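Local coordinates for protein response regulator (Xanthomonas campestris pv. campestris, PDB 3QYY) that probably makes cyclic di-GMP through its GGDEF (diguanylate cyclase) domain, the part present here, whose active site holds magnesium and the inhibitory product cyclic di-GMP, at residues B[14-19]-B[67-72]; B[46-51]-B[94-99]; B[50-55]-B[125-130]. One frame throughout, in Å; residues are numbered along the deposited sequence.

Contact 1 (B[14-19]-B[67-72]). With C2E (9,9'-[(2R,3R,3aS,5S,7aR,9R,10R,10aS,12S,14aR)-3,5,10,12-tetrahydroxy-5,12-dioxidooctahydro-2H,7H-difuro[3,2-d:3',2'-j][1,3,7,9,2,8]tetraoxadiphosphacyclododecine-2,9-diyl]bis(2-amino-1,9-dihydro-6H-purin-6-one)), chain F.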
loop_
_atom_site.group_PDB
_atom_site.type_symbol
_atom_site.label_atom_id
_atom_site.label_comp_id
_atom_site.label_asym_id
_atom_site.label_seq_id
_atom_site.Cartn_x
_atom_site.Cartn_y
_atom_site.Cartn_z
ATOM N N ASP B 14 12.796 8.806 9.331
ATOM C CA ASP B 14 11.778 9.383 8.462
ATOM C C ASP B 14 11.581 10.832 8.889
ATOM O O ASP B 14 11.143 11.101 10.008
ATOM C CB ASP B 14 10.453 8.633 8.620
ATOM C CG ASP B 14 9.334 9.271 7.831
ATOM O OD1 ASP B 14 8.272 9.560 8.421
ATOM O OD2 ASP B 14 9.524 9.487 6.617
ATOM N N PRO B 15 11.892 11.787 8.002
ATOM C CA PRO B 15 11.721 13.194 8.380
ATOM C C PRO B 15 10.352 13.601 8.921
ATOM O O PRO B 15 10.271 14.254 9.959
ATOM C CB PRO B 15 12.111 13.953 7.106
ATOM C CG PRO B 15 11.942 12.944 6.007
ATOM C CD PRO B 15 12.412 11.664 6.632
ATOM N N LEU B 16 9.277 13.212 8.243
ATOM C CA LEU B 16 7.939 13.589 8.695
ATOM C C LEU B 16 7.579 13.144 10.114
ATOM O O LEU B 16 7.226 13.971 10.959
ATOM C CB LEU B 16 6.864 13.045 7.743
ATOM C CG LEU B 16 5.444 13.545 8.042
ATOM C CD1 LEU B 16 5.308 14.975 7.537
ATOM C CD2 LEU B 16 4.401 12.651 7.367
ATOM N N THR B 17 7.680 11.843 10.373
ATOM C CA THR B 17 7.284 11.279 11.664
ATOM C C THR B 17 8.336 11.095 12.755
ATOM O O THR B 17 7.982 10.932 13.921
ATOM C CB THR B 17 6.597 9.909 11.466
ATOM O OG1 THR B 17 7.545 8.963 10.952
ATOM C CG2 THR B 17 5.441 10.036 10.479
ATOM N N GLU B 18 9.607 11.094 12.380
ATOM C CA GLU B 18 10.699 10.918 13.332
ATOM C C GLU B 18 10.857 9.451 13.737
ATOM O O GLU B 18 11.599 9.121 14.662
ATOM C CB GLU B 18 10.485 11.802 14.565
ATOM C CG GLU B 18 11.774 12.245 15.225
ATOM C CD GLU B 18 11.649 13.597 15.911
ATOM O OE1 GLU B 18 12.670 14.087 16.439
ATOM O OE2 GLU B 18 10.538 14.171 15.922
ATOM N N ALA B 19 10.136 8.571 13.055
ATOM C CA ALA B 19 10.275 7.148 13.308
ATOM C C ALA B 19 11.430 6.789 12.382
ATOM O O ALA B 19 11.870 7.628 11.598
ATOM C CB ALA B 19 9.016 6.402 12.891
ATOM N N ARG B 67 -0.487 14.927 10.251
ATOM C CA ARG B 67 -0.559 15.047 11.700
ATOM C C ARG B 67 -0.974 13.716 12.332
ATOM O O ARG B 67 -0.525 13.386 13.428
ATOM C CB ARG B 67 -1.534 16.171 12.092
ATOM C CG ARG B 67 -1.519 16.548 13.580
ATOM C CD ARG B 67 -0.126 16.975 14.073
ATOM N NE ARG B 67 0.352 18.244 13.517
ATOM C CZ ARG B 67 -0.162 19.437 13.809
ATOM N NH1 ARG B 67 -1.182 19.537 14.656
ATOM N NH2 ARG B 67 0.351 20.536 13.268
ATOM N N VAL B 68 -1.825 12.954 11.645
ATOM C CA VAL B 68 -2.248 11.654 12.162
ATOM C C VAL B 68 -1.035 10.728 12.270
ATOM O O VAL B 68 -0.851 10.051 13.279
ATOM C CB VAL B 68 -3.295 10.971 11.244
ATOM C CG1 VAL B 68 -3.654 9.604 11.801
ATOM C CG2 VAL B 68 -4.542 11.834 11.134
ATOM N N LEU B 69 -0.210 10.698 11.226
ATOM C CA LEU B 69 0.980 9.849 11.230
ATOM C C LEU B 69 1.972 10.314 12.292
ATOM O O LEU B 69 2.638 9.501 12.935
ATOM C CB LEU B 69 1.655 9.866 9.858
ATOM C CG LEU B 69 0.868 9.230 8.708
ATOM C CD1 LEU B 69 1.606 9.476 7.402
ATOM C CD2 LEU B 69 0.699 7.742 8.949
ATOM N N VAL B 70 2.071 11.629 12.469
ATOM C CA VAL B 70 2.970 12.187 13.466
ATOM C C VAL B 70 2.526 11.793 14.876
ATOM O O VAL B 70 3.353 11.401 15.699
ATOM C CB VAL B 70 3.040 13.729 13.356
ATOM C CG1 VAL B 70 3.769 14.312 14.562
ATOM C CG2 VAL B 70 3.771 14.116 12.077
ATOM N N ARG B 71 1.225 11.879 15.142
ATOM C CA ARG B 71 0.695 11.526 16.459
ATOM C C ARG B 71 0.857 10.034 16.743
ATOM O O ARG B 71 1.126 9.636 17.878
ATOM C CB ARG B 71 -0.788 11.906 16.572
ATOM C CG ARG B 71 -1.715 11.070 15.708
ATOM C CD ARG B 71 -3.193 11.278 16.048
ATOM N NE ARG B 71 -3.524 10.825 17.398
ATOM C CZ ARG B 71 -3.367 11.555 18.499
ATOM N NH1 ARG B 71 -2.886 12.789 18.420
ATOM N NH2 ARG B 71 -3.688 11.048 19.682
ATOM N N LEU B 72 0.690 9.210 15.712
ATOM C CA LEU B 72 0.829 7.766 15.874
ATOM C C LEU B 72 2.214 7.431 16.413
ATOM O O LEU B 72 2.351 6.707 17.401
ATOM C CB LEU B 72 0.600 7.057 14.534
ATOM C CG LEU B 72 0.728 5.528 14.485
ATOM C CD1 LEU B 72 -0.008 4.999 13.266
ATOM C CD2 LEU B 72 2.194 5.112 14.444
HETATM P P1 C2E F . -3.086 7.072 -1.642
HETATM O O2P C2E F . -2.248 8.326 -1.658
HETATM O O1P C2E F . -4.243 7.058 -2.596
HETATM O "O5'" C2E F . -2.212 5.803 -1.974
HETATM C "C5'" C2E F . -2.829 4.500 -2.002
HETATM C "C4'" C2E F . -1.730 3.494 -2.309
HETATM O "O4'" C2E F . -0.963 3.768 -3.464
HETATM C "C3'" C2E F . -0.721 3.388 -1.172
HETATM O "O3'" C2E F . -1.208 2.541 -0.119
HETATM C "C2'" C2E F . 0.483 2.883 -1.908
HETATM O "O2'" C2E F . 0.438 1.447 -1.922
HETATM C "C1'" C2E F . 0.414 3.449 -3.321
HETATM N N9 C2E F . 1.211 4.693 -3.406
HETATM C C8 C2E F . 0.737 5.952 -3.556
HETATM N N7 C2E F . 1.739 6.853 -3.609
HETATM C C5 C2E F . 2.877 6.173 -3.497
HETATM C C6 C2E F . 4.323 6.510 -3.490
HETATM O O6 C2E F . 4.698 7.704 -3.612
HETATM N N1 C2E F . 5.221 5.502 -3.358
HETATM C C2 C2E F . 4.843 4.199 -3.232
HETATM N N2 C2E F . 5.783 3.245 -3.107
HETATM N N3 C2E F . 3.521 3.819 -3.230
HETATM C C4 C2E F . 2.524 4.749 -3.358
HETATM P P11 C2E F . -0.726 3.002 1.346
HETATM O O21 C2E F . 0.763 3.089 1.379
HETATM O O11 C2E F . -1.284 1.971 2.263
HETATM O O5A C2E F . -1.351 4.412 1.694
HETATM C C5A C2E F . -2.771 4.537 1.746
HETATM C C4A C2E F . -3.153 5.960 2.039
HETATM O O4A C2E F . -2.544 6.519 3.236
HETATM C C3A C2E F . -2.790 6.918 0.910
HETATM O O3A C2E F . -3.744 6.871 -0.174
HETATM C C2A C2E F . -2.760 8.230 1.628
HETATM O O2A C2E F . -4.087 8.788 1.601
HETATM C C1A C2E F . -2.308 7.928 3.048
HETATM N N91 C2E F . -0.880 8.312 3.236
HETATM C C81 C2E F . 0.232 7.555 3.059
HETATM N N71 C2E F . 1.356 8.259 3.332
HETATM C C51 C2E F . 0.975 9.494 3.694
HETATM C C61 C2E F . 1.634 10.762 4.121
HETATM O O61 C2E F . 2.878 10.860 4.218
HETATM N N11 C2E F . 0.848 11.829 4.408
HETATM C C21 C2E F . -0.521 11.788 4.321
HETATM N N21 C2E F . -1.238 12.898 4.623
HETATM N N31 C2E F . -1.185 10.661 3.941
HETATM C C41 C2E F . -0.501 9.511 3.623
HETATM O O HOH W 1 6.344 12.113 15.651
#

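Contact 2 (B[46-51]-B[94-99]). With MG (magnesium ion), chain I.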
loop_
_atom_site.group_PDB
_atom_site.type_symbol
_atom_site.label_atom_id
_atom_site.label_comp_id
_atom_site.label_asym_id
_atom_site.label_seq_id
_atom_site.Cartn_x
_atom_site.Cartn_y
_atom_site.Cartn_z
ATOM N N PHE B 46 6.376 -6.356 15.185
ATOM C CA PHE B 46 5.010 -6.066 14.769
ATOM C C PHE B 46 5.015 -5.330 13.433
ATOM O O PHE B 46 5.857 -4.463 13.197
ATOM C CB PHE B 46 4.287 -5.157 15.769
ATOM C CG PHE B 46 4.132 -5.742 17.140
ATOM C CD1 PHE B 46 5.124 -5.569 18.099
ATOM C CD2 PHE B 46 2.980 -6.443 17.482
ATOM C CE1 PHE B 46 4.968 -6.083 19.387
ATOM C CE2 PHE B 46 2.812 -6.963 18.768
ATOM C CZ PHE B 46 3.810 -6.781 19.720
ATOM N N VAL B 47 4.076 -5.686 12.564
ATOM C CA VAL B 47 3.923 -5.013 11.278
ATOM C C VAL B 47 2.528 -4.410 11.351
ATOM O O VAL B 47 1.553 -5.131 11.587
ATOM C CB VAL B 47 4.001 -5.995 10.084
ATOM C CG1 VAL B 47 3.521 -5.296 8.797
ATOM C CG2 VAL B 47 5.435 -6.473 9.901
ATOM N N LEU B 48 2.435 -3.093 11.168
ATOM C CA LEU B 48 1.154 -2.399 11.239
ATOM C C LEU B 48 0.808 -1.667 9.946
ATOM O O LEU B 48 1.678 -1.106 9.286
ATOM C CB LEU B 48 1.176 -1.372 12.376
ATOM C CG LEU B 48 1.853 -1.749 13.698
ATOM C CD1 LEU B 48 1.677 -0.604 14.683
ATOM C CD2 LEU B 48 1.257 -3.015 14.259
ATOM N N ASP B 49 -0.473 -1.668 9.598
ATOM C CA ASP B 49 -0.944 -0.975 8.402
ATOM C C ASP B 49 -2.257 -0.290 8.763
ATOM O O ASP B 49 -3.183 -0.934 9.259
ATOM C CB ASP B 49 -1.175 -1.966 7.254
ATOM C CG ASP B 49 -1.569 -1.277 5.958
ATOM O OD1 ASP B 49 -2.450 -1.806 5.246
ATOM O OD2 ASP B 49 -0.986 -0.216 5.645
ATOM N N MET B 50 -2.335 1.018 8.534
ATOM C CA MET B 50 -3.548 1.758 8.849
ATOM C C MET B 50 -4.695 1.344 7.931
ATOM O O MET B 50 -4.478 0.952 6.781
ATOM C CB MET B 50 -3.305 3.267 8.734
ATOM C CG MET B 50 -2.354 3.819 9.787
ATOM S SD MET B 50 -2.435 5.612 9.896
ATOM C CE MET B 50 -3.955 5.820 10.844
ATOM N N ASP B 51 -5.914 1.439 8.456
ATOM C CA ASP B 51 -7.127 1.068 7.723
ATOM C C ASP B 51 -7.931 2.270 7.223
ATOM O O ASP B 51 -8.615 2.176 6.203
ATOM C CB ASP B 51 -8.079 0.266 8.625
ATOM C CG ASP B 51 -7.520 -1.074 9.058
ATOM O OD1 ASP B 51 -8.087 -1.648 10.017
ATOM O OD2 ASP B 51 -6.544 -1.560 8.447
ATOM N N PHE B 94 3.891 0.718 9.250
ATOM C CA PHE B 94 4.941 0.841 10.262
ATOM C C PHE B 94 5.363 -0.500 10.858
ATOM O O PHE B 94 4.615 -1.476 10.813
ATOM C CB PHE B 94 4.451 1.726 11.417
ATOM C CG PHE B 94 4.177 3.148 11.024
ATOM C CD1 PHE B 94 5.152 4.125 11.188
ATOM C CD2 PHE B 94 2.954 3.504 10.463
ATOM C CE1 PHE B 94 4.918 5.442 10.795
ATOM C CE2 PHE B 94 2.708 4.819 10.063
ATOM C CZ PHE B 94 3.695 5.789 10.231
ATOM N N LEU B 95 6.569 -0.526 11.415
ATOM C CA LEU B 95 7.094 -1.708 12.090
ATOM C C LEU B 95 7.471 -1.267 13.499
ATOM O O LEU B 95 7.973 -0.159 13.696
ATOM C CB LEU B 95 8.360 -2.247 11.414
ATOM C CG LEU B 95 8.397 -2.677 9.943
ATOM C CD1 LEU B 95 9.501 -3.725 9.792
ATOM C CD2 LEU B 95 7.074 -3.239 9.495
ATOM N N ILE B 96 7.227 -2.132 14.476
ATOM C CA ILE B 96 7.581 -1.835 15.853
ATOM C C ILE B 96 8.335 -3.033 16.414
ATOM O O ILE B 96 7.885 -4.177 16.292
ATOM C CB ILE B 96 6.329 -1.550 16.730
ATOM C CG1 ILE B 96 5.650 -0.252 16.268
ATOM C CG2 ILE B 96 6.736 -1.440 18.197
ATOM C CD1 ILE B 96 4.466 0.190 17.139
ATOM N N GLY B 97 9.499 -2.760 16.998
ATOM C CA GLY B 97 10.303 -3.812 17.590
ATOM C C GLY B 97 10.271 -3.645 19.098
ATOM O O GLY B 97 10.583 -2.567 19.613
ATOM N N VAL B 98 9.880 -4.699 19.807
ATOM C CA VAL B 98 9.803 -4.643 21.263
ATOM C C VAL B 98 10.636 -5.748 21.900
ATOM O O VAL B 98 10.386 -6.933 21.669
ATOM C CB VAL B 98 8.347 -4.794 21.760
ATOM C CG1 VAL B 98 8.310 -4.751 23.288
ATOM C CG2 VAL B 98 7.473 -3.693 21.172
ATOM N N HIS B 99 11.629 -5.358 22.692
ATOM C CA HIS B 99 12.467 -6.334 23.371
ATOM C C HIS B 99 11.891 -6.641 24.743
ATOM O O HIS B 99 12.360 -6.130 25.763
ATOM C CB HIS B 99 13.907 -5.831 23.500
ATOM C CG HIS B 99 14.710 -5.991 22.248
ATOM N ND1 HIS B 99 15.042 -4.932 21.432
ATOM C CD2 HIS B 99 15.228 -7.095 21.659
ATOM C CE1 HIS B 99 15.731 -5.375 20.396
ATOM N NE2 HIS B 99 15.857 -6.685 20.510
HETATM MG MG MG I . -1.136 0.842 3.898
HETATM O O HOH W 2 -1.906 -0.933 2.773
HETATM O O HOH W 3 -3.247 1.324 4.302
HETATM O O HOH W 4 0.749 0.154 3.554
#

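Contact 3 (B[50-55]-B[125-130]). With C2E (9,9'-[(2R,3R,3aS,5S,7aR,9R,10R,10aS,12S,14aR)-3,5,10,12-tetrahydroxy-5,12-dioxidooctahydro-2H,7H-difuro[3,2-d:3',2'-j][1,3,7,9,2,8]tetraoxadiphosphacyclododecine-2,9-diyl]bis(2-amino-1,9-dihydro-6H-purin-6-one)), chain F.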
loop_
_atom_site.group_PDB
_atom_site.type_symbol
_atom_site.label_atom_id
_atom_site.label_comp_id
_atom_site.label_asym_id
_atom_site.label_seq_id
_atom_site.Cartn_x
_atom_site.Cartn_y
_atom_site.Cartn_z
ATOM N N MET B 50 -2.335 1.018 8.534
ATOM C CA MET B 50 -3.548 1.758 8.849
ATOM C C MET B 50 -4.695 1.344 7.931
ATOM O O MET B 50 -4.478 0.952 6.781
ATOM C CB MET B 50 -3.305 3.267 8.734
ATOM C CG MET B 50 -2.354 3.819 9.787
ATOM S SD MET B 50 -2.435 5.612 9.896
ATOM C CE MET B 50 -3.955 5.820 10.844
ATOM N N ASP B 51 -5.914 1.439 8.456
ATOM C CA ASP B 51 -7.127 1.068 7.723
ATOM C C ASP B 51 -7.931 2.270 7.223
ATOM O O ASP B 51 -8.615 2.176 6.203
ATOM C CB ASP B 51 -8.079 0.266 8.625
ATOM C CG ASP B 51 -7.520 -1.074 9.058
ATOM O OD1 ASP B 51 -8.087 -1.648 10.017
ATOM O OD2 ASP B 51 -6.544 -1.560 8.447
ATOM N N ASN B 52 -7.848 3.393 7.931
ATOM C CA ASN B 52 -8.675 4.553 7.581
ATOM C C ASN B 52 -8.021 5.918 7.414
ATOM O O ASN B 52 -8.647 6.935 7.712
ATOM C CB ASN B 52 -9.774 4.683 8.636
ATOM C CG ASN B 52 -9.220 5.080 9.998
ATOM O OD1 ASN B 52 -8.077 4.755 10.337
ATOM N ND2 ASN B 52 -10.033 5.777 10.789
ATOM N N LEU B 53 -6.788 5.968 6.929
ATOM C CA LEU B 53 -6.133 7.260 6.762
ATOM C C LEU B 53 -6.640 8.054 5.561
ATOM O O LEU B 53 -6.759 9.276 5.627
ATOM C CB LEU B 53 -4.620 7.080 6.640
ATOM C CG LEU B 53 -3.826 8.390 6.547
ATOM C CD1 LEU B 53 -4.164 9.283 7.746
ATOM C CD2 LEU B 53 -2.336 8.087 6.509
ATOM N N LYS B 54 -6.942 7.363 4.466
ATOM C CA LYS B 54 -7.404 8.029 3.253
ATOM C C LYS B 54 -8.621 8.936 3.448
ATOM O O LYS B 54 -8.613 10.086 3.018
ATOM C CB LYS B 54 -7.683 6.988 2.170
ATOM C CG LYS B 54 -7.647 7.549 0.766
ATOM C CD LYS B 54 -7.441 6.425 -0.230
ATOM C CE LYS B 54 -7.230 6.963 -1.616
ATOM N NZ LYS B 54 -6.854 5.862 -2.535
ATOM N N PRO B 55 -9.689 8.433 4.085
ATOM C CA PRO B 55 -10.846 9.314 4.272
ATOM C C PRO B 55 -10.494 10.584 5.057
ATOM O O PRO B 55 -11.095 11.635 4.845
ATOM C CB PRO B 55 -11.862 8.415 4.989
ATOM C CG PRO B 55 -11.008 7.364 5.651
ATOM C CD PRO B 55 -9.955 7.085 4.616
ATOM N N PRO B 125 -10.087 9.222 15.124
ATOM C CA PRO B 125 -9.763 7.863 15.573
ATOM C C PRO B 125 -8.991 7.077 14.517
ATOM O O PRO B 125 -9.292 7.160 13.326
ATOM C CB PRO B 125 -11.134 7.260 15.843
ATOM C CG PRO B 125 -11.970 7.892 14.778
ATOM C CD PRO B 125 -11.526 9.342 14.831
ATOM N N LEU B 126 -7.998 6.314 14.960
ATOM C CA LEU B 126 -7.190 5.517 14.048
ATOM C C LEU B 126 -7.551 4.040 14.116
ATOM O O LEU B 126 -7.699 3.474 15.201
ATOM C CB LEU B 126 -5.699 5.681 14.359
ATOM C CG LEU B 126 -5.015 7.028 14.103
ATOM C CD1 LEU B 126 -5.510 8.073 15.093
ATOM C CD2 LEU B 126 -3.511 6.852 14.236
ATOM N N HIS B 127 -7.693 3.426 12.946
ATOM C CA HIS B 127 -8.006 2.007 12.834
ATOM C C HIS B 127 -6.763 1.352 12.248
ATOM O O HIS B 127 -6.245 1.798 11.221
ATOM C CB HIS B 127 -9.216 1.806 11.924
ATOM C CG HIS B 127 -10.464 2.460 12.436
ATOM N ND1 HIS B 127 -11.614 2.567 11.684
ATOM C CD2 HIS B 127 -10.740 3.040 13.629
ATOM C CE1 HIS B 127 -12.544 3.185 12.390
ATOM N NE2 HIS B 127 -12.039 3.483 13.574
ATOM N N VAL B 128 -6.282 0.299 12.901
ATOM C CA VAL B 128 -5.061 -0.368 12.465
ATOM C C VAL B 128 -5.119 -1.891 12.414
ATOM O O VAL B 128 -5.704 -2.534 13.290
ATOM C CB VAL B 128 -3.886 0.024 13.398
ATOM C CG1 VAL B 128 -2.603 -0.686 12.972
ATOM C CG2 VAL B 128 -3.702 1.531 13.390
ATOM N N SER B 129 -4.499 -2.455 11.379
ATOM C CA SER B 129 -4.403 -3.900 11.209
ATOM C C SER B 129 -2.975 -4.243 11.617
ATOM O O SER B 129 -2.024 -3.647 11.110
ATOM C CB SER B 129 -4.632 -4.295 9.748
ATOM O OG SER B 129 -5.991 -4.138 9.384
ATOM N N ALA B 130 -2.819 -5.198 12.529
ATOM C CA ALA B 130 -1.489 -5.563 12.998
ATOM C C ALA B 130 -1.204 -7.057 13.017
ATOM O O ALA B 130 -2.108 -7.876 13.203
ATOM C CB ALA B 130 -1.263 -4.980 14.391
HETATM P P1 C2E F . -3.086 7.072 -1.642
HETATM O O2P C2E F . -2.248 8.326 -1.658
HETATM O O1P C2E F . -4.243 7.058 -2.596
HETATM O "O5'" C2E F . -2.212 5.803 -1.974
HETATM C "C5'" C2E F . -2.829 4.500 -2.002
HETATM C "C4'" C2E F . -1.730 3.494 -2.309
HETATM O "O4'" C2E F . -0.963 3.768 -3.464
HETATM C "C3'" C2E F . -0.721 3.388 -1.172
HETATM O "O3'" C2E F . -1.208 2.541 -0.119
HETATM C "C2'" C2E F . 0.483 2.883 -1.908
HETATM O "O2'" C2E F . 0.438 1.447 -1.922
HETATM C "C1'" C2E F . 0.414 3.449 -3.321
HETATM N N9 C2E F . 1.211 4.693 -3.406
HETATM C C8 C2E F . 0.737 5.952 -3.556
HETATM N N7 C2E F . 1.739 6.853 -3.609
HETATM C C5 C2E F . 2.877 6.173 -3.497
HETATM C C6 C2E F . 4.323 6.510 -3.490
HETATM O O6 C2E F . 4.698 7.704 -3.612
HETATM N N1 C2E F . 5.221 5.502 -3.358
HETATM C C2 C2E F . 4.843 4.199 -3.232
HETATM N N2 C2E F . 5.783 3.245 -3.107
HETATM N N3 C2E F . 3.521 3.819 -3.230
HETATM C C4 C2E F . 2.524 4.749 -3.358
HETATM P P11 C2E F . -0.726 3.002 1.346
HETATM O O21 C2E F . 0.763 3.089 1.379
HETATM O O11 C2E F . -1.284 1.971 2.263
HETATM O O5A C2E F . -1.351 4.412 1.694
HETATM C C5A C2E F . -2.771 4.537 1.746
HETATM C C4A C2E F . -3.153 5.960 2.039
HETATM O O4A C2E F . -2.544 6.519 3.236
HETATM C C3A C2E F . -2.790 6.918 0.910
HETATM O O3A C2E F . -3.744 6.871 -0.174
HETATM C C2A C2E F . -2.760 8.230 1.628
HETATM O O2A C2E F . -4.087 8.788 1.601
HETATM C C1A C2E F . -2.308 7.928 3.048
HETATM N N91 C2E F . -0.880 8.312 3.236
HETATM C C81 C2E F . 0.232 7.555 3.059
HETATM N N71 C2E F . 1.356 8.259 3.332
HETATM C C51 C2E F . 0.975 9.494 3.694
HETATM C C61 C2E F . 1.634 10.762 4.121
HETATM O O61 C2E F . 2.878 10.860 4.218
HETATM N N11 C2E F . 0.848 11.829 4.408
HETATM C C21 C2E F . -0.521 11.788 4.321
HETATM N N21 C2E F . -1.238 12.898 4.623
HETATM N N31 C2E F . -1.185 10.661 3.941
HETATM C C41 C2E F . -0.501 9.511 3.623
#

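Contact 1 (B[14-19]-B[67-72])
Beside one guanine of the bound cyclic di-GMP, Leu16 and Leu69 bring their methyl groups together in the ligand pocket: Leu16 CD2 lies 4.2 Å from Leu69 CD1, and both reach that base. Leu69 CD1 touches C61 of the ligand at 3.5 Å, and Leu16 CD2 approaches its carbonyl oxygen O61 at 3.9 Å. Leu16 sends CG anti to its backbone N (chi1 -173°), and although its CB does not point at helix 62-77 the branch beyond it closes on Leu69. Behind this pair, the Thr17 side chain crosses that of Leu69 at a slant, CG2 3.8 Å from Leu69 CB, while Val70 CG2 packs against the carbonyl oxygen of Leu16 at 3.6 Å.

The loop has its own brace. Asp14 OD1 takes the hydroxyl of Thr17 through its anti lone pair (OG1 to OD1, 2.7 Å) and the Thr17 backbone N from above the carboxylate plane, and it also forms a salt bridge with Arg88, itself a ligand-binding residue. One water joins the two backbones, donating to Thr17 O at 2.7 Å and to Val70 O. An Asx motif in loop 14-19, set against helix 62-77, thus forms part of the nucleotide-base pocket of this GGDEF domain.

Contact 2 (B[46-51]-B[94-99])
Leu48 and Phe94 form a hydrogen-bonded pair in the antiparallel ladder between strands 44-50 and 93-98 of the central GGDEF-domain sheet. The bond from Leu48 N to Phe94 O is short (2.7 Å) and nearly straight, 171° at the hydrogen, and the return bond runs from Phe94 N to Leu48 O. Phe46 and Ile96 make the second reciprocal pair, with Phe46 N 2.9 Å from Ile96 O. Val47 and Leu95 sit between them as a non-hydrogen-bonded pair, where Leu95 CA comes 3.2 Å from Phe46 O in a CA-H...O contact.

On the face bearing Phe46, Leu48, Phe94 and Ile96, Leu48 CD1 meets Ile96 CD1 at 3.8 Å, and the edge of the Phe46 ring receives Ile96 O in its plane. Phe46 CE1 reaches onward to Val98 CG2 at 3.9 Å. Helix 102-116 covers part of this face, with Trp112 against Leu48 and Ile96. On the other face Val47 and Leu95 run alongside each other and touch through Val47 CG2 and Leu95 CD2.

Beyond the paired residues, strand 44-50 carries Asp49 to the metal site, which Asp92 shares. The Asp49 carboxylate divides its work: OD2 binds magnesium at 2.0 Å, while OD1 forms a salt bridge with Lys156 and accepts a hydrogen bond from a metal-bound water at 2.7 Å.

Contact 3 (B[50-55]-B[125-130])
Asn52 and His127 stack flat on each other, the amide and imidazole planes only 3° apart, with Asn52 ND2 3.6 Å above the centre of one ring face. Asn52 CG occupies the crowded position between its backbone N and carbonyl carbon (chi1 68°). From there the amide meets the backbone of 125-130 at two points: ND2 donates to Pro125 O at 3.0 Å, the acceptor lying 9° from the amide plane, and OD1 accepts from His127 N, which comes from above the plane of the side-chain carbonyl. Both ends of one amide are therefore used, and two backbone bonds fix the rotation of a group that also covers the ring.

Asp51 makes a different grip. Its backbone N donates to His127 O at 2.8 Å, and its OD2 receives the Ser129 hydroxyl OG at 2.8 Å through the syn lone pair. CG is anti to the carbonyl carbon, which sets the carboxylate beside Ser129. The carboxylate has further partners: Lys156 forms a salt bridge with OD2, and the backbone N of Arg161 bonds to OD1.

Met50 makes the apolar part of the contact. Its chain bends at chi3, bringing CE to 3.6 Å from Leu126 CD2, and Val68 and Leu69 of helix 62-77 line the same apolar region. Met50 and Val128 pair as non-hydrogen-bonded neighbours in the antiparallel sheet. Past the turn, helix 53-60 faces the ligand: Leu53 CD2 lies 3.5 Å from the sugar carbon C1A, and the extended Lys54 brings NZ to phosphate oxygen O1P at 2.9 Å. Lys54 NZ also forms a salt bridge with Asp149 and a hydrogen bond with Tyr145, both of the second subunit. Four hydrogen bonds tie the turn to 125-130, and the charge of Lys54 is probably shared between the ligand phosphate and that Asp149.

In the fold
Contacts 2 and 3 share Met50 and Asp51 and both reach one sheet, where strand 44-50 runs between 93-98 and 128-134; Asp49 O and Ser129 N, 2.9 Å apart, probably hydrogen-bond across the second junction. Contact 1 meets both through helix 62-77. Leu69 CD2 is 3.7 Å from Phe94 CE2 of contact 2 and 3.9 Å from the shared Met50 SD, while Val68 CG1 packs on Leu126 CD2 of contact 3 at 3.7 Å. The centres are about 13 to 14 Å apart. Contacts 1 and 3 touch the same cyclic di-GMP, at a base and at its sugar-phosphate respectively. Contact 2 supplies the magnesium ligand Asp49; the Leu69 side chain of contact 1 lies about 9 Å from that metal.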